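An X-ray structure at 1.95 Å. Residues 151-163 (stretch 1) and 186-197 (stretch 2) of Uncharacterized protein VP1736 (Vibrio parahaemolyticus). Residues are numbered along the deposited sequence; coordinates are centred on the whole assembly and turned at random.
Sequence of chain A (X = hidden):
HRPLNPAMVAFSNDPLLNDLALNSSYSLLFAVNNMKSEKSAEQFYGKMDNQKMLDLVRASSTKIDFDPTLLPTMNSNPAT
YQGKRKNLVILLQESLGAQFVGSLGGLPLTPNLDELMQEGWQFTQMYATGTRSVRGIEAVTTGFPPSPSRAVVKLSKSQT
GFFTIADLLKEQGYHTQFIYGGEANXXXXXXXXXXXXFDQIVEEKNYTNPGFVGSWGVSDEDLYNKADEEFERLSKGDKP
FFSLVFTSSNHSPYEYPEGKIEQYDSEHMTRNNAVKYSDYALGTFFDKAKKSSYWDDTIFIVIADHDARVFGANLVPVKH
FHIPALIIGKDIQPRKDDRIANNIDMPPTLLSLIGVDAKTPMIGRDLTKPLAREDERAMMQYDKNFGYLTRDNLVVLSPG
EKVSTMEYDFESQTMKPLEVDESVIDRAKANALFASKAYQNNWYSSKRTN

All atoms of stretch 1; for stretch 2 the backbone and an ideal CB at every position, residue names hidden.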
# COMPACT_ATOMS: atom_id res chain seq x y z
N ALA A 151 -5.92 5.21 10.73
CA ALA A 151 -4.86 4.20 10.62
C ALA A 151 -4.02 4.10 11.91
O ALA A 151 -3.86 5.09 12.64
CB ALA A 151 -3.97 4.51 9.45
N VAL A 152 -3.45 2.92 12.16
CA VAL A 152 -2.67 2.64 13.37
C VAL A 152 -1.39 3.46 13.48
O VAL A 152 -0.75 3.46 14.53
CB VAL A 152 -2.31 1.13 13.52
CG1 VAL A 152 -3.53 0.24 13.38
CG2 VAL A 152 -1.20 0.73 12.56
N VAL A 153 -1.01 4.16 12.41
CA VAL A 153 0.14 5.08 12.47
C VAL A 153 -0.14 6.16 13.52
O VAL A 153 0.79 6.68 14.16
CB VAL A 153 0.44 5.74 11.11
CG1 VAL A 153 1.65 6.69 11.21
CG2 VAL A 153 0.65 4.68 10.03
N LYS A 154 -1.43 6.46 13.71
CA LYS A 154 -1.86 7.52 14.62
C LYS A 154 -2.59 7.02 15.87
O LYS A 154 -3.06 7.82 16.67
CB LYS A 154 -2.75 8.53 13.87
CG LYS A 154 -2.00 9.37 12.87
CD LYS A 154 -2.89 10.36 12.16
CE LYS A 154 -2.04 11.39 11.44
NZ LYS A 154 -2.86 12.29 10.59
N LEU A 155 -2.67 5.70 16.06
CA LEU A 155 -3.37 5.20 17.23
C LEU A 155 -2.38 4.89 18.35
O LEU A 155 -1.25 4.49 18.08
CB LEU A 155 -4.25 3.99 16.88
CG LEU A 155 -5.38 4.28 15.89
CD1 LEU A 155 -6.15 3.01 15.59
CD2 LEU A 155 -6.34 5.37 16.40
N SER A 156 -2.79 5.11 19.59
CA SER A 156 -1.88 5.05 20.73
C SER A 156 -1.37 3.64 21.09
O SER A 156 -0.20 3.48 21.47
CB SER A 156 -2.50 5.74 21.96
OG SER A 156 -3.71 5.10 22.34
N LYS A 157 -2.24 2.64 20.95
CA LYS A 157 -1.85 1.25 21.25
C LYS A 157 -0.88 0.65 20.22
O LYS A 157 -0.14 -0.27 20.55
CB LYS A 157 -3.09 0.36 21.39
CG LYS A 157 -3.94 0.69 22.63
CD LYS A 157 -5.24 -0.11 22.66
CE LYS A 157 -5.05 -1.50 23.26
NZ LYS A 157 -6.32 -2.27 23.19
N SER A 158 -0.89 1.18 19.00
CA SER A 158 -0.03 0.67 17.93
C SER A 158 1.34 1.35 17.80
O SER A 158 2.05 1.16 16.80
CB SER A 158 -0.77 0.72 16.59
OG SER A 158 -1.77 1.74 16.58
N GLN A 159 1.71 2.14 18.82
CA GLN A 159 2.94 2.94 18.75
C GLN A 159 4.20 2.12 19.04
O GLN A 159 5.32 2.54 18.71
CB GLN A 159 2.85 4.17 19.66
CG GLN A 159 1.79 5.18 19.22
CD GLN A 159 1.89 5.53 17.74
OE1 GLN A 159 1.02 5.18 16.94
NE2 GLN A 159 2.97 6.22 17.37
N THR A 160 4.01 0.95 19.64
CA THR A 160 5.11 0.07 20.00
C THR A 160 4.66 -1.38 19.91
O THR A 160 3.52 -1.71 20.25
CB THR A 160 5.66 0.39 21.42
OG1 THR A 160 6.71 -0.52 21.76
CG2 THR A 160 4.55 0.30 22.48
N GLY A 161 5.57 -2.24 19.46
CA GLY A 161 5.30 -3.67 19.33
C GLY A 161 4.07 -4.06 18.50
O GLY A 161 3.49 -5.11 18.73
N PHE A 162 3.67 -3.23 17.55
CA PHE A 162 2.62 -3.61 16.60
C PHE A 162 3.31 -4.39 15.49
O PHE A 162 4.50 -4.18 15.22
CB PHE A 162 1.92 -2.37 16.05
CG PHE A 162 0.58 -2.63 15.40
CD1 PHE A 162 -0.56 -2.85 16.16
CD2 PHE A 162 0.46 -2.61 14.00
CE1 PHE A 162 -1.79 -3.06 15.57
CE2 PHE A 162 -0.76 -2.85 13.39
CZ PHE A 162 -1.90 -3.06 14.17
N PHE A 163 2.60 -5.30 14.83
CA PHE A 163 3.21 -6.01 13.73
C PHE A 163 3.51 -5.12 12.53
O PHE A 163 2.62 -4.42 12.02
CB PHE A 163 2.42 -7.25 13.28
CG PHE A 163 3.02 -7.89 12.07
CD1 PHE A 163 4.07 -8.80 12.19
CD2 PHE A 163 2.65 -7.48 10.80
CE1 PHE A 163 4.67 -9.34 11.05
CE2 PHE A 163 3.25 -8.02 9.66
CZ PHE A 163 4.24 -8.94 9.79
N UNK A 186 5.77 14.44 10.79
CA UNK A 186 4.48 14.72 10.16
C UNK A 186 3.62 13.46 10.11
O UNK A 186 4.13 12.36 9.89
CB UNK A 186 4.68 15.28 8.75
N UNK A 187 2.31 13.61 10.35
CA UNK A 187 1.39 12.46 10.45
C UNK A 187 1.88 11.38 11.42
O UNK A 187 1.51 10.20 11.29
CB UNK A 187 1.19 11.84 9.07
N UNK A 188 2.71 11.75 12.38
CA UNK A 188 3.18 10.81 13.41
C UNK A 188 4.06 9.65 12.87
O UNK A 188 4.28 8.66 13.56
CB UNK A 188 1.97 10.22 14.13
N UNK A 189 4.55 9.79 11.65
CA UNK A 189 5.27 8.69 10.99
C UNK A 189 6.53 8.27 11.74
O UNK A 189 6.69 7.10 12.08
CB UNK A 189 5.64 9.10 9.56
N UNK A 190 7.41 9.24 12.02
CA UNK A 190 8.69 8.94 12.67
C UNK A 190 8.52 8.14 13.95
O UNK A 190 9.26 7.19 14.19
CB UNK A 190 9.44 10.24 12.98
N UNK A 191 7.55 8.53 14.77
CA UNK A 191 7.27 7.88 16.04
C UNK A 191 6.75 6.46 15.83
O UNK A 191 7.21 5.52 16.47
CB UNK A 191 6.26 8.70 16.84
N UNK A 192 5.80 6.31 14.92
CA UNK A 192 5.32 4.97 14.58
C UNK A 192 6.42 4.09 13.99
O UNK A 192 6.47 2.90 14.27
CB UNK A 192 4.16 5.07 13.59
N UNK A 193 7.27 4.66 13.14
CA UNK A 193 8.27 3.86 12.45
C UNK A 193 9.36 3.44 13.43
O UNK A 193 9.73 2.27 13.47
CB UNK A 193 8.87 4.64 11.27
N UNK A 194 9.84 4.40 14.23
CA UNK A 194 10.87 4.15 15.26
C UNK A 194 10.42 3.19 16.35
O UNK A 194 11.21 2.38 16.84
CB UNK A 194 11.29 5.47 15.91
N UNK A 195 9.15 3.29 16.74
CA UNK A 195 8.58 2.37 17.72
C UNK A 195 8.32 0.97 17.17
O UNK A 195 8.10 0.03 17.94
CB UNK A 195 7.27 2.95 18.26
N UNK A 196 8.37 0.82 15.85
CA UNK A 196 7.98 -0.45 15.22
C UNK A 196 8.95 -1.02 14.16
O UNK A 196 8.52 -1.39 13.07
CB UNK A 196 6.61 -0.26 14.56
N UNK A 197 10.24 -1.07 14.48
CA UNK A 197 11.18 -1.85 13.67
C UNK A 197 12.05 -1.14 12.65
O UNK A 197 12.92 -1.76 12.03
CB UNK A 197 10.38 -2.91 12.91

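At position 186 CA-to-CB points away from stretch 1 and nothing of that stretch lies within 5.5 Å of the ideal CB, so the contact sets no preference; the residue is Phe 186. Position 187 has a positive phi (51°), which glycine, asparagine and aspartate tolerate best. Its ideal CB lies 4.0 Å from Lys 154 CE, and the extended lysine brings an ammonium group close by, so an acidic side chain would suit. Asp 187 meets this with a salt bridge, Lys 154 NZ to Asp 187 OD1 at 2.7 Å.

Position 188 again has positive phi (65°), and CA-to-CB points toward stretch 1, with the ideal CB 3.7 Å from Val 153 O. Glycine, asparagine or aspartate would fit the backbone, and a side-chain donor would fit the carbonyl. Asn 188 occupies the N-cap position without making a capping bond; its side chain sits between Val 153 O and the Gln 159 amide, and the orientation of both amides remains open.

The helix begins at 189, where CA-to-CB points away but the ideal CB is 4.9 Å from Val 153 CG1; many apolar residues would do. The selenomethionine Met 189 brushes that valine, CG to Val 153 CG1 at 4.5 Å. Position 190 is out of reach, so almost any helix-compatible residue would do; it holds Lys 190. At 191, sideways, the end of the Gln 159 side chain lies near the ideal CB, so a small side chain fits; Thr 191 packs its CG2 against it.

At 192 CA-to-CB points sideways, with the ideal CB 3.8 Å from Val 153 O and Val 152 and Ser 158 within reach of a longer side chain. A long apolar or aromatic side chain could cover this surface. Phe 192, with chi1 t, lays one ring face over Val 153 CA, 4.0 Å from the ring centroid, in a CH-pi contact, while Ser 158 O lies at the ring edge, 3.2 Å from Phe 192 CE1. Its CZ also packs 3.8 Å from Val 152 CG2.

Positions 193 and 194 have no neighbour in stretch 1 near their ideal CB, which leaves the choice equally wide; they are Phe 193 and Phe 194.

At 195 an ideal CB would fall 2.0 Å from Gln 159 O, a clash that calls for glycine. Gly 195 lets its CA approach Gln 159 O to 3.4 Å in a CA-H...O contact.

At 196 CA-to-CB points sideways, but Ser 158 O and the Phe 162 NH lie within reach, so a side chain with both donor and acceptor suits. Asn 196 bridges them: ND2 donates to Ser 158 O (3.0 Å) and OD1 accepts from Phe 162 N (2.8 Å). At 197, the backbone angles (phi 100°) would jam a CB against the preceding carbonyl, hence Gly 197.

Stretch 2 (186-197) FDNMKTFFFGNG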
# COMPACT_ATOMS: atom_id res chain seq x y z
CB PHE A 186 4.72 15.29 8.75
CG PHE A 186 3.45 15.52 7.97
CD1 PHE A 186 2.59 16.56 8.32
CD2 PHE A 186 3.12 14.70 6.90
CE1 PHE A 186 1.40 16.77 7.60
CE2 PHE A 186 1.94 14.90 6.17
CZ PHE A 186 1.09 15.93 6.52
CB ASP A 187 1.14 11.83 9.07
CG ASP A 187 -0.03 12.46 8.32
OD1 ASP A 187 -0.86 13.18 8.93
OD2 ASP A 187 -0.11 12.22 7.10
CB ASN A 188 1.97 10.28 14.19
CG ASN A 188 2.34 9.67 15.53
OD1 ASN A 188 1.85 8.61 15.89
ND2 ASN A 188 3.23 10.35 16.26
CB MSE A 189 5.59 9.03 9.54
CG MSE A 189 4.35 9.18 8.68
SE MSE A 189 4.77 9.69 6.85
CE MSE A 189 5.85 11.29 7.22
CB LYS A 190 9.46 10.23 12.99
CG LYS A 190 10.93 9.99 13.30
CD LYS A 190 11.45 10.91 14.36
CE LYS A 190 12.61 11.72 13.83
NZ LYS A 190 12.10 12.75 12.86
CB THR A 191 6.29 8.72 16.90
OG1 THR A 191 6.89 9.99 17.19
CG2 THR A 191 5.96 8.03 18.23
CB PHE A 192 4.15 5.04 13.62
CG PHE A 192 3.60 3.69 13.23
CD1 PHE A 192 2.77 2.98 14.09
CD2 PHE A 192 3.90 3.14 11.98
CE1 PHE A 192 2.23 1.75 13.71
CE2 PHE A 192 3.36 1.91 11.60
CZ PHE A 192 2.53 1.21 12.48
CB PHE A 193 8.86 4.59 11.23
CG PHE A 193 7.91 4.74 10.05
CD1 PHE A 193 6.88 3.82 9.82
CD2 PHE A 193 8.09 5.78 9.15
CE1 PHE A 193 6.03 3.96 8.72
CE2 PHE A 193 7.25 5.92 8.06
CZ PHE A 193 6.22 5.01 7.84
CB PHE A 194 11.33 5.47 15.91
CG PHE A 194 12.61 6.03 15.35
CD1 PHE A 194 13.24 5.44 14.26
CD2 PHE A 194 13.16 7.19 15.90
CE1 PHE A 194 14.42 5.96 13.74
CE2 PHE A 194 14.35 7.73 15.39
CZ PHE A 194 14.98 7.12 14.31
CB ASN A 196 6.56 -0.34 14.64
CG ASN A 196 5.50 -0.20 15.72
OD1 ASN A 196 5.24 -1.13 16.48
ND2 ASN A 196 4.87 0.97 15.77
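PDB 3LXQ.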